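Local coordinates for protein putative primosome component (Streptococcus pyogenes serotype M3, PDB 2QGZ) that probably acts as a helicase loader of the primosome, an ATP-binding P-loop NTPase that helps place the replicative helicase on DNA, at residues A[110-115]-A[183-188]; A[116-121]-A[164-169]; A[156-161]-A[291-296]; A[217-222]-A[250-255]. All blocks are in the same frame, centred on the assembly; numbering follows the deposited sequence.

Interaction 1 (A[110-115]-A[183-188]); sequences QLVSLP and STTLLH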
loop_
_atom_site.group_PDB
_atom_site.type_symbol
_atom_site.label_atom_id
_atom_site.label_comp_id
_atom_site.label_asym_id
_atom_site.label_seq_id
_atom_site.Cartn_x
_atom_site.Cartn_y
_atom_site.Cartn_z
ATOM N N GLN A 110 -6.807 9.272 -2.501
ATOM C CA GLN A 110 -6.289 9.483 -3.846
ATOM C C GLN A 110 -5.945 8.161 -4.528
ATOM O O GLN A 110 -5.359 7.267 -3.917
ATOM C CB GLN A 110 -5.052 10.386 -3.799
ATOM C CG GLN A 110 -5.351 11.861 -3.528
ATOM C CD GLN A 110 -6.009 12.101 -2.173
ATOM O OE1 GLN A 110 -7.145 12.585 -2.095
ATOM N NE2 GLN A 110 -5.296 11.768 -1.097
ATOM N N LEU A 111 -6.323 8.043 -5.796
ATOM C CA LEU A 111 -6.052 6.839 -6.568
ATOM C C LEU A 111 -5.122 7.169 -7.722
ATOM O O LEU A 111 -5.188 8.256 -8.295
ATOM C CB LEU A 111 -7.339 6.258 -7.144
ATOM C CG LEU A 111 -8.496 5.861 -6.230
ATOM C CD1 LEU A 111 -9.636 5.363 -7.099
ATOM C CD2 LEU A 111 -8.058 4.782 -5.254
ATOM N N VAL A 112 -4.252 6.226 -8.057
ATOM C CA VAL A 112 -3.319 6.392 -9.154
ATOM C C VAL A 112 -3.318 5.101 -9.950
ATOM O O VAL A 112 -2.743 4.095 -9.528
ATOM C CB VAL A 112 -1.883 6.683 -8.655
ATOM C CG1 VAL A 112 -0.907 6.671 -9.835
ATOM C CG2 VAL A 112 -1.835 8.041 -7.953
ATOM N N SER A 113 -3.996 5.136 -11.095
ATOM C CA SER A 113 -4.095 3.992 -11.988
ATOM C C SER A 113 -4.818 2.800 -11.366
ATOM O O SER A 113 -4.380 1.659 -11.491
ATOM C CB SER A 113 -2.698 3.580 -12.452
ATOM O OG SER A 113 -2.008 4.702 -12.974
ATOM N N LEU A 114 -5.932 3.084 -10.702
ATOM C CA LEU A 114 -6.755 2.058 -10.070
ATOM C C LEU A 114 -8.226 2.430 -10.272
ATOM O O LEU A 114 -8.593 3.606 -10.214
ATOM C CB LEU A 114 -6.438 1.964 -8.571
ATOM C CG LEU A 114 -5.092 1.351 -8.148
ATOM C CD1 LEU A 114 -4.871 1.545 -6.657
ATOM C CD2 LEU A 114 -5.065 -0.129 -8.491
ATOM N N PRO A 115 -9.088 1.435 -10.526
ATOM C CA PRO A 115 -10.512 1.735 -10.726
ATOM C C PRO A 115 -11.132 2.479 -9.541
ATOM O O PRO A 115 -10.678 2.343 -8.407
ATOM C CB PRO A 115 -11.130 0.355 -10.953
ATOM C CG PRO A 115 -10.190 -0.577 -10.229
ATOM C CD PRO A 115 -8.839 -0.014 -10.593
ATOM N N SER A 183 -5.527 11.444 4.707
ATOM C CA SER A 183 -5.598 11.136 3.286
ATOM C C SER A 183 -4.670 9.957 3.025
ATOM O O SER A 183 -3.641 9.811 3.673
ATOM C CB SER A 183 -5.128 12.333 2.447
ATOM O OG SER A 183 -5.928 13.482 2.674
ATOM N N THR A 184 -5.040 9.117 2.076
ATOM C CA THR A 184 -4.235 7.962 1.730
ATOM C C THR A 184 -4.174 7.923 0.221
ATOM O O THR A 184 -5.097 8.383 -0.449
ATOM C CB THR A 184 -4.878 6.638 2.230
ATOM O OG1 THR A 184 -4.900 6.611 3.662
ATOM C CG2 THR A 184 -4.086 5.436 1.735
ATOM N N THR A 185 -3.080 7.395 -0.315
ATOM C CA THR A 185 -2.944 7.264 -1.751
ATOM C C THR A 185 -2.742 5.796 -2.063
ATOM O O THR A 185 -1.852 5.147 -1.508
ATOM C CB THR A 185 -1.747 8.051 -2.305
ATOM O OG1 THR A 185 -1.979 9.452 -2.133
ATOM C CG2 THR A 185 -1.561 7.761 -3.792
ATOM N N LEU A 186 -3.598 5.275 -2.935
ATOM C CA LEU A 186 -3.525 3.887 -3.368
ATOM C C LEU A 186 -2.953 3.982 -4.774
ATOM O O LEU A 186 -3.531 4.612 -5.648
ATOM C CB LEU A 186 -4.925 3.278 -3.393
ATOM C CG LEU A 186 -5.659 3.331 -2.051
ATOM C CD1 LEU A 186 -7.152 3.147 -2.257
ATOM C CD2 LEU A 186 -5.111 2.255 -1.149
ATOM N N LEU A 187 -1.812 3.349 -4.987
ATOM C CA LEU A 187 -1.143 3.427 -6.270
ATOM C C LEU A 187 -0.803 2.070 -6.874
ATOM O O LEU A 187 -0.241 1.208 -6.204
ATOM C CB LEU A 187 0.120 4.268 -6.079
ATOM C CG LEU A 187 1.207 4.372 -7.141
ATOM C CD1 LEU A 187 1.957 5.679 -6.944
ATOM C CD2 LEU A 187 2.155 3.177 -7.044
ATOM N N HIS A 188 -1.154 1.875 -8.141
ATOM C CA HIS A 188 -0.845 0.619 -8.814
ATOM C C HIS A 188 0.569 0.785 -9.364
ATOM O O HIS A 188 0.761 1.391 -10.418
ATOM C CB HIS A 188 -1.832 0.360 -9.953
ATOM C CG HIS A 188 -1.693 -0.998 -10.567
ATOM N ND1 HIS A 188 -1.351 -1.188 -11.889
ATOM C CD2 HIS A 188 -1.837 -2.236 -10.033
ATOM C CE1 HIS A 188 -1.291 -2.485 -12.143
ATOM N NE2 HIS A 188 -1.582 -3.142 -11.034
#
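Q110 meets the 183-188 segment through both its backbone and its side chain. Q110 N donates to T184 O and Q110 O accepts from L186 N, each bond 2.8 Å long. The side chain bends at chi2 (62°): Q110 CB rests on T185 OG1, and Q110 NE2 comes to 3.6 Å from S183 CB while also making a weak bond to R108 O. L111 points to the other face of the sheet, where its CD2 lies 3.5 Å from L186 CD1. These two leucines run side by side in the same direction, and L111 is backed by Y118 and R119. The two strands are parallel. Strand 109-112 is the outermost on this side of the parallel P-loop NTPase sheet, next to 184-188 and beyond the five strands whose order matches the AAA+ core. V112 returns to the Q110 face, its CB against L187 CB and its CG2 near T185 CG2. V112 N donates to L186 O at 3.0 Å, and H188 N reaches V112 O in a nearly straight bond (3.1 Å, 175°). S113 then takes a left-handed backbone conformation that ends the pairing, and its carbonyl O packs on H188 CB. The turn brings L114 back over the L111 and L186 face. One branch, L114 CD1, sits 3.7 Å from L186 CB; the other, L114 CD2, lies 3.6 Å from H188 CB, the two side chains crossing at about a right angle. The H188 imidazole itself is held from elsewhere, by S191 OG at ND1 and weakly by D222 OD1 at NE2.

Interaction 2 (A[116-121]-A[164-169]); sequences KSYRHI and GKSYLL. With PO4 (phosphate ion), chain B.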
loop_
_atom_site.group_PDB
_atom_site.type_symbol
_atom_site.label_atom_id
_atom_site.label_comp_id
_atom_site.label_asym_id
_atom_site.label_seq_id
_atom_site.Cartn_x
_atom_site.Cartn_y
_atom_site.Cartn_z
ATOM N N LYS A 116 -12.167 3.266 -9.816
ATOM C CA LYS A 116 -12.850 4.050 -8.797
ATOM C C LYS A 116 -13.403 3.261 -7.614
ATOM O O LYS A 116 -13.596 3.820 -6.537
ATOM C CB LYS A 116 -13.981 4.859 -9.442
ATOM C CG LYS A 116 -13.489 5.865 -10.487
ATOM C CD LYS A 116 -14.627 6.661 -11.131
ATOM C CE LYS A 116 -15.335 7.572 -10.127
ATOM N NZ LYS A 116 -16.512 8.256 -10.741
ATOM N N SER A 117 -13.665 1.972 -7.800
ATOM C CA SER A 117 -14.213 1.173 -6.707
ATOM C C SER A 117 -13.300 1.084 -5.480
ATOM O O SER A 117 -13.786 0.885 -4.374
ATOM C CB SER A 117 -14.562 -0.232 -7.193
ATOM O OG SER A 117 -13.422 -0.872 -7.727
ATOM N N TYR A 118 -11.992 1.254 -5.668
ATOM C CA TYR A 118 -11.036 1.194 -4.555
ATOM C C TYR A 118 -11.174 2.343 -3.577
ATOM O O TYR A 118 -10.473 2.394 -2.573
ATOM C CB TYR A 118 -9.595 1.186 -5.063
ATOM C CG TYR A 118 -9.097 -0.165 -5.484
ATOM C CD1 TYR A 118 -9.328 -0.646 -6.769
ATOM C CD2 TYR A 118 -8.393 -0.974 -4.593
ATOM C CE1 TYR A 118 -8.868 -1.900 -7.157
ATOM C CE2 TYR A 118 -7.932 -2.221 -4.970
ATOM C CZ TYR A 118 -8.173 -2.680 -6.252
ATOM O OH TYR A 118 -7.738 -3.935 -6.620
ATOM N N ARG A 119 -12.072 3.265 -3.880
ATOM C CA ARG A 119 -12.296 4.433 -3.043
ATOM C C ARG A 119 -13.582 4.230 -2.239
ATOM O O ARG A 119 -13.937 5.045 -1.388
ATOM C CB ARG A 119 -12.389 5.666 -3.952
ATOM C CG ARG A 119 -12.530 7.010 -3.259
ATOM C CD ARG A 119 -11.912 8.123 -4.119
ATOM N NE ARG A 119 -12.437 8.120 -5.477
ATOM C CZ ARG A 119 -11.714 8.410 -6.552
ATOM N NH1 ARG A 119 -10.433 8.730 -6.422
ATOM N NH2 ARG A 119 -12.267 8.361 -7.758
ATOM N N HIS A 120 -14.265 3.115 -2.500
ATOM C CA HIS A 120 -15.516 2.811 -1.808
ATOM C C HIS A 120 -15.532 1.430 -1.146
ATOM O O HIS A 120 -16.551 0.734 -1.178
ATOM C CB HIS A 120 -16.695 2.921 -2.788
ATOM C CG HIS A 120 -16.761 4.234 -3.506
ATOM N ND1 HIS A 120 -16.987 5.430 -2.856
ATOM C CD2 HIS A 120 -16.607 4.542 -4.817
ATOM C CE1 HIS A 120 -16.969 6.416 -3.735
ATOM N NE2 HIS A 120 -16.740 5.905 -4.932
ATOM N N ILE A 121 -14.416 1.035 -0.539
ATOM C CA ILE A 121 -14.341 -0.262 0.129
ATOM C C ILE A 121 -14.331 -0.090 1.642
ATOM O O ILE A 121 -13.460 0.587 2.186
ATOM C CB ILE A 121 -13.080 -1.036 -0.300
ATOM C CG1 ILE A 121 -13.087 -1.202 -1.824
ATOM C CG2 ILE A 121 -13.054 -2.398 0.367
ATOM C CD1 ILE A 121 -11.903 -1.946 -2.372
ATOM N N GLY A 164 -7.972 -10.271 -2.859
ATOM C CA GLY A 164 -8.407 -9.122 -2.081
ATOM C C GLY A 164 -7.348 -8.450 -1.212
ATOM O O GLY A 164 -7.682 -7.751 -0.258
ATOM N N LYS A 165 -6.070 -8.635 -1.527
ATOM C CA LYS A 165 -5.041 -8.004 -0.712
ATOM C C LYS A 165 -5.155 -6.491 -0.809
ATOM O O LYS A 165 -5.084 -5.797 0.202
ATOM C CB LYS A 165 -3.650 -8.477 -1.140
ATOM C CG LYS A 165 -3.407 -9.957 -0.830
ATOM C CD LYS A 165 -1.974 -10.375 -1.119
ATOM C CE LYS A 165 -1.556 -10.012 -2.541
ATOM N NZ LYS A 165 -2.450 -10.608 -3.592
ATOM N N SER A 166 -5.358 -5.987 -2.024
ATOM C CA SER A 166 -5.487 -4.548 -2.223
ATOM C C SER A 166 -6.786 -4.008 -1.613
ATOM O O SER A 166 -6.832 -2.877 -1.123
ATOM C CB SER A 166 -5.412 -4.207 -3.723
ATOM O OG SER A 166 -6.457 -4.833 -4.464
ATOM N N TYR A 167 -7.839 -4.816 -1.636
ATOM C CA TYR A 167 -9.127 -4.414 -1.070
ATOM C C TYR A 167 -9.023 -4.177 0.435
ATOM O O TYR A 167 -9.531 -3.177 0.955
ATOM C CB TYR A 167 -10.180 -5.488 -1.354
ATOM C CG TYR A 167 -10.857 -5.346 -2.701
ATOM C CD1 TYR A 167 -10.159 -4.882 -3.813
ATOM C CD2 TYR A 167 -12.189 -5.702 -2.870
ATOM C CE1 TYR A 167 -10.771 -4.776 -5.060
ATOM C CE2 TYR A 167 -12.813 -5.606 -4.114
ATOM C CZ TYR A 167 -12.098 -5.142 -5.203
ATOM O OH TYR A 167 -12.713 -5.051 -6.436
ATOM N N LEU A 168 -8.361 -5.107 1.120
ATOM C CA LEU A 168 -8.150 -5.034 2.565
ATOM C C LEU A 168 -7.478 -3.696 2.924
ATOM O O LEU A 168 -7.899 -2.999 3.845
ATOM C CB LEU A 168 -7.253 -6.193 3.005
ATOM C CG LEU A 168 -7.158 -6.651 4.462
ATOM C CD1 LEU A 168 -5.731 -7.100 4.716
ATOM C CD2 LEU A 168 -7.525 -5.549 5.433
ATOM N N LEU A 169 -6.424 -3.358 2.191
ATOM C CA LEU A 169 -5.689 -2.116 2.408
ATOM C C LEU A 169 -6.547 -0.908 2.039
ATOM O O LEU A 169 -6.459 0.143 2.673
ATOM C CB LEU A 169 -4.390 -2.141 1.594
ATOM C CG LEU A 169 -3.092 -2.483 2.339
ATOM C CD1 LEU A 169 -3.342 -3.510 3.427
ATOM C CD2 LEU A 169 -2.046 -2.974 1.342
HETATM P P PO4 B . -5.191 -8.367 -4.891
HETATM O O1 PO4 B . -4.043 -7.449 -4.633
HETATM O O2 PO4 B . -5.082 -8.917 -6.279
HETATM O O3 PO4 B . -5.161 -9.508 -3.906
HETATM O O4 PO4 B . -6.460 -7.615 -4.740
#
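Y167, Y118 and I121 supply most of the buried surface where the short 3-10 turn 116-119 and the residues after it meet the first turn of helix 165-179. The Y167 ring turns its edge to the face of Y118 in a T-shaped stack, planes at 86° and centroids 5.1 Å apart. At the same time Y118 OH lies in the plane of the Y167 ring, 3.5 Å from Y167 CE1. One face of Y167 is taken by I121, whose CD1 makes a CH-pi contact offset toward the rim, 3.6 Å from Y167 CG. Beyond the stack, Y118 reaches S166: Y118 OH donates to S166 OG at 2.7 Å, with OG lying in the plane of the tyrosine ring. The residues 164-166 fit the end of a Walker A P-loop, and a phosphate ion, probably from the crystallisation liquor, occupies it. K165 N (2.7 Å) and K165 NZ (2.9 Å) both donate to phosphate O3, and G162 N also binds the ion. S166 OG passes its own hydrogen to phosphate O4 at 2.8 Å. Accepting from Y118 and donating to the anion, the serine hydroxyl has both its roles used, which should restrain its rotation and makes Y118 a second-shell neighbour of the phosphate.

Interaction 3 (A[156-161]-A[291-296]); sequences YLYGDM and EFHLEG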
loop_
_atom_site.group_PDB
_atom_site.type_symbol
_atom_site.label_atom_id
_atom_site.label_comp_id
_atom_site.label_asym_id
_atom_site.label_seq_id
_atom_site.Cartn_x
_atom_site.Cartn_y
_atom_site.Cartn_z
ATOM N N TYR A 156 3.167 -5.379 4.471
ATOM C CA TYR A 156 3.558 -5.907 3.173
ATOM C C TYR A 156 2.683 -7.161 3.052
ATOM O O TYR A 156 2.953 -8.186 3.690
ATOM C CB TYR A 156 5.051 -6.262 3.162
ATOM C CG TYR A 156 5.561 -6.885 1.866
ATOM C CD1 TYR A 156 5.418 -8.253 1.621
ATOM C CD2 TYR A 156 6.202 -6.107 0.895
ATOM C CE1 TYR A 156 5.905 -8.831 0.455
ATOM C CE2 TYR A 156 6.688 -6.674 -0.277
ATOM C CZ TYR A 156 6.538 -8.039 -0.490
ATOM O OH TYR A 156 7.031 -8.619 -1.640
ATOM N N LEU A 157 1.604 -7.052 2.276
ATOM C CA LEU A 157 0.664 -8.154 2.079
ATOM C C LEU A 157 0.936 -8.898 0.796
ATOM O O LEU A 157 0.851 -8.327 -0.290
ATOM C CB LEU A 157 -0.782 -7.645 2.006
ATOM C CG LEU A 157 -1.512 -7.257 3.281
ATOM C CD1 LEU A 157 -2.921 -6.799 2.938
ATOM C CD2 LEU A 157 -1.559 -8.449 4.207
ATOM N N TYR A 158 1.229 -10.180 0.900
ATOM C CA TYR A 158 1.471 -10.928 -0.313
ATOM C C TYR A 158 0.664 -12.222 -0.339
ATOM O O TYR A 158 0.320 -12.777 0.706
ATOM C CB TYR A 158 2.970 -11.201 -0.458
ATOM C CG TYR A 158 3.477 -12.364 0.352
ATOM C CD1 TYR A 158 3.523 -13.646 -0.198
ATOM C CD2 TYR A 158 3.920 -12.190 1.660
ATOM C CE1 TYR A 158 3.999 -14.728 0.534
ATOM C CE2 TYR A 158 4.397 -13.262 2.402
ATOM C CZ TYR A 158 4.432 -14.531 1.829
ATOM O OH TYR A 158 4.880 -15.610 2.553
ATOM N N GLY A 159 0.363 -12.689 -1.546
ATOM C CA GLY A 159 -0.409 -13.908 -1.711
ATOM C C GLY A 159 -0.863 -14.017 -3.155
ATOM O O GLY A 159 -0.481 -13.191 -3.991
ATOM N N ASP A 160 -1.679 -15.022 -3.452
ATOM C CA ASP A 160 -2.162 -15.221 -4.806
ATOM C C ASP A 160 -2.877 -13.996 -5.366
ATOM O O ASP A 160 -3.345 -13.127 -4.629
ATOM C CB ASP A 160 -3.090 -16.440 -4.873
ATOM C CG ASP A 160 -2.398 -17.727 -4.438
ATOM O OD1 ASP A 160 -1.162 -17.708 -4.221
ATOM O OD2 ASP A 160 -3.095 -18.760 -4.317
ATOM N N MET A 161 -2.957 -13.949 -6.688
ATOM C CA MET A 161 -3.578 -12.851 -7.396
ATOM C C MET A 161 -5.104 -12.897 -7.272
ATOM O O MET A 161 -5.713 -13.971 -7.323
ATOM C CB MET A 161 -3.149 -12.922 -8.863
ATOM C CG MET A 161 -3.455 -11.688 -9.696
ATOM S SD MET A 161 -2.727 -11.820 -11.366
ATOM C CE MET A 161 -4.060 -12.692 -12.235
ATOM N N GLU A 291 5.899 -8.232 6.919
ATOM C CA GLU A 291 5.377 -9.207 5.961
ATOM C C GLU A 291 4.201 -10.015 6.501
ATOM O O GLU A 291 4.251 -10.501 7.623
ATOM C CB GLU A 291 6.502 -10.157 5.568
ATOM C CG GLU A 291 6.329 -10.893 4.261
ATOM C CD GLU A 291 7.459 -11.895 4.019
ATOM O OE1 GLU A 291 7.655 -12.307 2.854
ATOM O OE2 GLU A 291 8.148 -12.276 4.996
ATOM N N PHE A 292 3.145 -10.148 5.700
ATOM C CA PHE A 292 1.953 -10.919 6.085
ATOM C C PHE A 292 1.503 -11.758 4.897
ATOM O O PHE A 292 1.277 -11.226 3.811
ATOM C CB PHE A 292 0.778 -10.009 6.477
ATOM C CG PHE A 292 0.800 -9.536 7.905
ATOM C CD1 PHE A 292 1.713 -8.578 8.330
ATOM C CD2 PHE A 292 -0.116 -10.032 8.821
ATOM C CE1 PHE A 292 1.711 -8.119 9.653
ATOM C CE2 PHE A 292 -0.127 -9.583 10.140
ATOM C CZ PHE A 292 0.787 -8.625 10.557
ATOM N N HIS A 293 1.385 -13.066 5.092
ATOM C CA HIS A 293 0.925 -13.933 4.018
ATOM C C HIS A 293 -0.593 -14.004 4.126
ATOM O O HIS A 293 -1.140 -14.356 5.179
ATOM C CB HIS A 293 1.515 -15.341 4.141
ATOM C CG HIS A 293 1.274 -16.201 2.937
ATOM N ND1 HIS A 293 1.523 -17.557 2.925
ATOM C CD2 HIS A 293 0.820 -15.892 1.698
ATOM C CE1 HIS A 293 1.231 -18.047 1.732
ATOM N NE2 HIS A 293 0.802 -17.057 0.969
ATOM N N LEU A 294 -1.270 -13.654 3.040
ATOM C CA LEU A 294 -2.721 -13.665 3.012
ATOM C C LEU A 294 -3.234 -14.799 2.128
ATOM O O LEU A 294 -2.741 -15.010 1.022
ATOM C CB LEU A 294 -3.234 -12.327 2.481
ATOM C CG LEU A 294 -4.709 -12.030 2.736
ATOM C CD1 LEU A 294 -4.894 -11.743 4.218
ATOM C CD2 LEU A 294 -5.160 -10.825 1.910
ATOM N N GLU A 295 -4.221 -15.535 2.616
ATOM C CA GLU A 295 -4.794 -16.627 1.841
ATOM C C GLU A 295 -6.313 -16.534 1.797
ATOM O O GLU A 295 -6.946 -15.962 2.691
ATOM C CB GLU A 295 -4.376 -17.980 2.428
ATOM C CG GLU A 295 -2.874 -18.095 2.640
ATOM C CD GLU A 295 -2.424 -19.506 2.970
ATOM O OE1 GLU A 295 -2.288 -20.330 2.033
ATOM O OE2 GLU A 295 -2.212 -19.792 4.170
ATOM N N GLY A 296 -6.890 -17.097 0.738
ATOM C CA GLY A 296 -8.332 -17.094 0.594
ATOM C C GLY A 296 -8.863 -15.875 -0.126
ATOM O O GLY A 296 -8.475 -14.748 0.165
HETATM O O HOH W 1 -2.401 -16.673 -1.425
#
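Y158 CG stands between its backbone N and carbonyl carbon (chi1 81°), while H293 CG is anti to its own N; these torsions put the two CG atoms where the rings can meet, and with Y158 chi2 at 92° the planes end up 2° apart. The rings are slid past each other, centroids 4.6 Å, so they barely overlap. Y158 CE1 lies over the rim of one imidazole face, 3.6 Å from H293 CD2, and E295 CG covers the centre of the opposite face. H293 CA in turn sits above the rim of the tyrosine ring. E291 comes obliquely to the CE2 side of the Y158 ring, its CG 3.6 Å from Y158 CE2, while E291 OE1 is bonded to F259 N. On the other face of the sheet, L157 CD2 packs on F292 CB, with helix 131-146 beyond. The parallel strands are joined by F292 N to Y156 O (2.8 Å), Y158 N to F292 O (3.1 Å) and L294 N to Y158 O (3.0 Å). This pairs the strand leading into the probable P-loop with 289-293, the outermost strand on that side. Past Y158 a water continues the link, accepting from D160 N (2.7 Å) and donating to L294 O (3.0 Å). Ladder and water would limit the freedom of the backbone where G159 and D160 turn their carbonyls to K165 NZ, weakly for G159, so that two peptide oxygens would help orient the ammonium group that reaches the phosphate.

Interaction 4 (A[217-222]-A[250-255]); sequences VLILDD and PTFFTS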
loop_
_atom_site.group_PDB
_atom_site.type_symbol
_atom_site.label_atom_id
_atom_site.label_comp_id
_atom_site.label_asym_id
_atom_site.label_seq_id
_atom_site.Cartn_x
_atom_site.Cartn_y
_atom_site.Cartn_z
ATOM N N VAL A 217 -0.149 8.457 4.218
ATOM C CA VAL A 217 -0.136 7.004 4.131
ATOM C C VAL A 217 -0.145 6.640 2.658
ATOM O O VAL A 217 -1.008 7.090 1.911
ATOM C CB VAL A 217 -1.377 6.385 4.789
ATOM C CG1 VAL A 217 -1.357 4.889 4.612
ATOM C CG2 VAL A 217 -1.415 6.727 6.253
ATOM N N LEU A 218 0.811 5.815 2.256
ATOM C CA LEU A 218 0.947 5.413 0.867
ATOM C C LEU A 218 0.850 3.898 0.711
ATOM O O LEU A 218 1.494 3.140 1.457
ATOM C CB LEU A 218 2.293 5.908 0.329
ATOM C CG LEU A 218 2.632 5.505 -1.105
ATOM C CD1 LEU A 218 1.644 6.151 -2.080
ATOM C CD2 LEU A 218 4.056 5.939 -1.424
ATOM N N ILE A 219 0.043 3.464 -0.253
ATOM C CA ILE A 219 -0.139 2.049 -0.528
ATOM C C ILE A 219 0.429 1.774 -1.920
ATOM O O ILE A 219 -0.054 2.334 -2.904
ATOM C CB ILE A 219 -1.641 1.658 -0.565
ATOM C CG1 ILE A 219 -2.366 2.115 0.710
ATOM C CG2 ILE A 219 -1.776 0.156 -0.809
ATOM C CD1 ILE A 219 -1.885 1.476 1.979
ATOM N N LEU A 220 1.445 0.923 -2.008
ATOM C CA LEU A 220 2.033 0.580 -3.304
ATOM C C LEU A 220 1.507 -0.804 -3.725
ATOM O O LEU A 220 2.066 -1.833 -3.342
ATOM C CB LEU A 220 3.566 0.565 -3.198
ATOM C CG LEU A 220 4.179 1.897 -2.758
ATOM C CD1 LEU A 220 5.662 1.738 -2.555
ATOM C CD2 LEU A 220 3.912 2.967 -3.798
ATOM N N ASP A 221 0.427 -0.815 -4.505
ATOM C CA ASP A 221 -0.200 -2.054 -4.961
ATOM C C ASP A 221 0.646 -2.878 -5.932
ATOM O O ASP A 221 1.254 -2.356 -6.860
ATOM C CB ASP A 221 -1.568 -1.760 -5.574
ATOM C CG ASP A 221 -2.254 -3.008 -6.096
ATOM O OD1 ASP A 221 -2.410 -3.983 -5.328
ATOM O OD2 ASP A 221 -2.651 -3.011 -7.281
ATOM N N ASP A 222 0.631 -4.183 -5.687
ATOM C CA ASP A 222 1.384 -5.205 -6.403
ATOM C C ASP A 222 2.724 -4.771 -6.968
ATOM O O ASP A 222 2.933 -4.665 -8.178
ATOM C CB ASP A 222 0.532 -5.918 -7.476
ATOM C CG ASP A 222 0.335 -5.098 -8.721
ATOM O OD1 ASP A 222 0.054 -5.702 -9.784
ATOM O OD2 ASP A 222 0.444 -3.855 -8.639
ATOM N N PRO A 250 4.212 6.117 7.092
ATOM C CA PRO A 250 3.718 4.743 6.934
ATOM C C PRO A 250 3.571 4.365 5.465
ATOM O O PRO A 250 2.933 5.081 4.692
ATOM C CB PRO A 250 2.370 4.775 7.647
ATOM C CG PRO A 250 2.545 5.867 8.672
ATOM C CD PRO A 250 3.266 6.921 7.888
ATOM N N THR A 251 4.136 3.225 5.087
ATOM C CA THR A 251 4.092 2.777 3.706
ATOM C C THR A 251 3.687 1.316 3.649
ATOM O O THR A 251 4.255 0.480 4.352
ATOM C CB THR A 251 5.471 2.962 3.073
ATOM O OG1 THR A 251 5.898 4.315 3.294
ATOM C CG2 THR A 251 5.435 2.667 1.580
ATOM N N PHE A 252 2.689 1.011 2.827
ATOM C CA PHE A 252 2.210 -0.359 2.690
ATOM C C PHE A 252 2.506 -0.886 1.287
ATOM O O PHE A 252 2.827 -0.117 0.391
ATOM C CB PHE A 252 0.701 -0.424 2.934
ATOM C CG PHE A 252 0.282 0.005 4.312
ATOM C CD1 PHE A 252 0.463 1.318 4.736
ATOM C CD2 PHE A 252 -0.307 -0.908 5.186
ATOM C CE1 PHE A 252 0.062 1.719 6.017
ATOM C CE2 PHE A 252 -0.710 -0.520 6.467
ATOM C CZ PHE A 252 -0.527 0.795 6.885
ATOM N N PHE A 253 2.400 -2.198 1.106
ATOM C CA PHE A 253 2.636 -2.824 -0.190
ATOM C C PHE A 253 1.776 -4.075 -0.315
ATOM O O PHE A 253 1.314 -4.620 0.682
ATOM C CB PHE A 253 4.091 -3.298 -0.348
ATOM C CG PHE A 253 5.132 -2.291 0.037
ATOM C CD1 PHE A 253 5.439 -2.062 1.377
ATOM C CD2 PHE A 253 5.853 -1.609 -0.950
ATOM C CE1 PHE A 253 6.456 -1.169 1.738
ATOM C CE2 PHE A 253 6.878 -0.708 -0.605
ATOM C CZ PHE A 253 7.180 -0.490 0.745
ATOM N N THR A 254 1.566 -4.523 -1.545
ATOM C CA THR A 254 0.856 -5.774 -1.801
ATOM C C THR A 254 1.730 -6.421 -2.874
ATOM O O THR A 254 2.364 -5.725 -3.673
ATOM C CB THR A 254 -0.560 -5.588 -2.383
ATOM O OG1 THR A 254 -0.462 -4.981 -3.666
ATOM C CG2 THR A 254 -1.422 -4.722 -1.477
ATOM N N SER A 255 1.774 -7.741 -2.912
ATOM C CA SER A 255 2.611 -8.397 -3.901
ATOM C C SER A 255 2.250 -9.873 -4.049
ATOM O O SER A 255 1.556 -10.438 -3.206
ATOM C CB SER A 255 4.082 -8.253 -3.475
ATOM O OG SER A 255 4.963 -8.882 -4.388
#
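I219 CD1 pushes into the hollow at the root of the F252 side chain, 3.3 Å from F252 CB. Its chi2 of -63° swings CD1 there. The two strands are neighbours in the parallel sheet and are joined through helix 237-247 as a beta-alpha-beta crossover. The run V217 to D222, hydrophobic and ending in two aspartates, has the look of a Walker B strand. V217 CG1 meets F252 farther out, 3.7 Å from CE1, so the two aliphatic bumps touch F252 at its root and, obliquely, at the CE1 side of the ring, while L218 O lies in plane at the ring edge. F143 adds an edge-to-face ring from helix 131-146. On the opposite face of the sheet L220 and F253 lie side by side, and L220 CD1 fits against F253 CE2 at 3.4 Å. Beneath these contacts F252 is held twice by its backbone: F252 N to L218 O (2.8 Å), and F252 O from L220 N (3.0 Å), which sits 44° out of the carbonyl plane. At the carboxyl ends, where D221 touches S166 of the probable P-loop, packing gives way to polar atoms. T254 OG1 donates to D221 OD1 at 2.7 Å, approaching from above the carboxylate plane.

Interactions 1, 4 and 3 follow one another across a single parallel sheet: L187 O meets D221 N at 2.7 Å between interactions 1 and 4, and L157 O meets S255 N at 2.8 Å between interactions 4 and 3. Interactions 1 and 3, with centres 19 Å apart, lie on opposite sides of the chain's centre. The phosphate end of interaction 2 lies by the carboxyl ends of the inner strands. Interaction 2 touches interaction 1 where Y118 O packs 3.4 Å from L186 CD1, and interaction 4 where S166 CB lies 3.4 Å from D221 OD1. The D221 side chain is about 4 Å from the phosphate, and that of L294 in interaction 3 about 6 Å.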